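Local coordinates for protein octaprenyl-diphosphate synthase (Bacteroides thetaiotaomicron, PDB 3RMG) that probably acts as a magnesium-dependent prenyltransferase of the FPP/GGPP synthase family, building isoprenoid diphosphate chains, at residues Arg60-Val65 with Val189-Glu194. Sequence-based numbering, arbitrary orientation.
Sequences RLYGAV and VQVGEE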
# COMPACT_ATOMS: atom_id res chain seq x y z
N ARG A 60 3.83 6.07 28.28
CA ARG A 60 4.35 6.11 29.64
C ARG A 60 3.64 7.16 30.51
O ARG A 60 3.70 7.10 31.74
CB ARG A 60 5.87 6.28 29.65
CG ARG A 60 6.64 4.99 29.27
CD ARG A 60 6.59 3.92 30.37
NE ARG A 60 7.18 4.42 31.61
CZ ARG A 60 8.48 4.47 31.84
NH1 ARG A 60 9.35 4.03 30.93
NH2 ARG A 60 8.94 4.96 32.99
N LEU A 61 2.95 8.11 29.88
CA LEU A 61 2.08 8.99 30.67
C LEU A 61 1.02 8.16 31.40
O LEU A 61 0.61 8.52 32.49
CB LEU A 61 1.39 10.04 29.82
CG LEU A 61 2.21 11.23 29.34
CD1 LEU A 61 1.36 12.11 28.44
CD2 LEU A 61 2.74 12.02 30.54
N TYR A 62 0.59 7.06 30.80
CA TYR A 62 -0.56 6.31 31.31
C TYR A 62 -0.22 4.97 31.95
O TYR A 62 -0.92 4.51 32.85
CB TYR A 62 -1.56 6.07 30.18
CG TYR A 62 -1.98 7.35 29.54
CD1 TYR A 62 -2.67 8.31 30.26
CD2 TYR A 62 -1.66 7.62 28.22
CE1 TYR A 62 -3.05 9.51 29.68
CE2 TYR A 62 -2.02 8.80 27.62
CZ TYR A 62 -2.72 9.75 28.36
OH TYR A 62 -3.08 10.94 27.77
N GLY A 63 0.85 4.34 31.48
CA GLY A 63 1.21 3.03 31.99
C GLY A 63 2.54 2.52 31.48
O GLY A 63 3.40 3.30 31.08
N ALA A 64 2.71 1.22 31.51
CA ALA A 64 3.92 0.62 30.98
C ALA A 64 3.70 0.37 29.50
O ALA A 64 2.58 0.14 29.06
CB ALA A 64 4.24 -0.68 31.70
N VAL A 65 4.78 0.43 28.74
CA VAL A 65 4.75 0.13 27.33
C VAL A 65 4.46 -1.34 27.12
O VAL A 65 5.12 -2.20 27.71
CB VAL A 65 6.13 0.43 26.73
CG1 VAL A 65 6.32 -0.30 25.40
CG2 VAL A 65 6.35 1.93 26.62
N VAL A 189 -2.33 1.40 25.51
CA VAL A 189 -2.32 1.14 26.95
C VAL A 189 -3.74 1.23 27.48
O VAL A 189 -3.98 1.21 28.68
CB VAL A 189 -1.38 2.12 27.73
CG1 VAL A 189 0.07 1.94 27.29
CG2 VAL A 189 -1.79 3.57 27.51
N GLN A 190 -4.69 1.32 26.57
CA GLN A 190 -6.10 1.12 26.90
C GLN A 190 -6.67 2.11 27.90
O GLN A 190 -7.38 1.71 28.82
CB GLN A 190 -6.30 -0.30 27.43
CG GLN A 190 -5.81 -1.37 26.49
CD GLN A 190 -6.19 -2.75 26.95
OE1 GLN A 190 -6.15 -3.05 28.14
NE2 GLN A 190 -6.56 -3.61 26.00
N VAL A 191 -6.40 3.40 27.72
CA VAL A 191 -7.02 4.40 28.58
C VAL A 191 -8.31 4.91 27.95
O VAL A 191 -8.67 4.53 26.83
CB VAL A 191 -6.05 5.55 28.90
CG1 VAL A 191 -4.90 5.02 29.76
CG2 VAL A 191 -5.50 6.16 27.61
N GLY A 192 -9.04 5.76 28.66
CA GLY A 192 -10.33 6.23 28.18
C GLY A 192 -10.27 7.15 26.96
O GLY A 192 -9.19 7.59 26.53
N GLU A 193 -11.45 7.45 26.42
CA GLU A 193 -11.60 8.26 25.21
C GLU A 193 -11.01 9.67 25.34
O GLU A 193 -10.42 10.19 24.39
CB GLU A 193 -13.08 8.35 24.81
CG GLU A 193 -13.66 7.02 24.31
CD GLU A 193 -15.09 7.15 23.79
OE1 GLU A 193 -15.47 8.25 23.32
OE2 GLU A 193 -15.83 6.15 23.85
N GLU A 194 -11.15 10.27 26.51
CA GLU A 194 -10.65 11.62 26.71
C GLU A 194 -9.12 11.67 26.71
O GLU A 194 -8.52 12.61 26.18
CB GLU A 194 -11.21 12.24 27.99
CG GLU A 194 -10.46 11.88 29.26
CD GLU A 194 -11.16 10.81 30.08
OE1 GLU A 194 -11.43 9.71 29.54
OE2 GLU A 194 -11.43 11.07 31.27
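Tyr62 meets Val189 and Val191 at the surface of the molecule, with no hydrogen bond joining the two segments. CB of Tyr62 does much of the touching: CG1 of Val191 comes within 3.5 Å of it, and CG2 of Val189 lies 3.7 Å away. Farther out, the Val191 CG2 methyl sits over the middle of the Tyr62 ring, 4.2 Å from the centroid and nearly on the ring normal, a CH-pi contact. Leu61 CB lies over the opposite face, so the ring is sandwiched between aliphatic groups. With CG of Tyr62 anti to its carbonyl carbon (chi1 -55°), the ring is carried to Val191, and chi2 of -64° turns one face to CG2. In the all-helical isoprenoid synthase fold, the contact joins helix 50-62 and the residues following it to the loop between helices 174-188 and 193-217; Ala186 and Phe198 from these two helices also touch Tyr62. Shortening Tyr62 to an alanine would probably leave Val191 CG2 without its aromatic partner and open a gap between Leu61 and Val191. Past Gly63 the chain swings alongside Val189, whose other methyl, CG1, packs 3.6 Å from the backbone O of Ala64, while Thr69 of helix 67-90 touches the same valine.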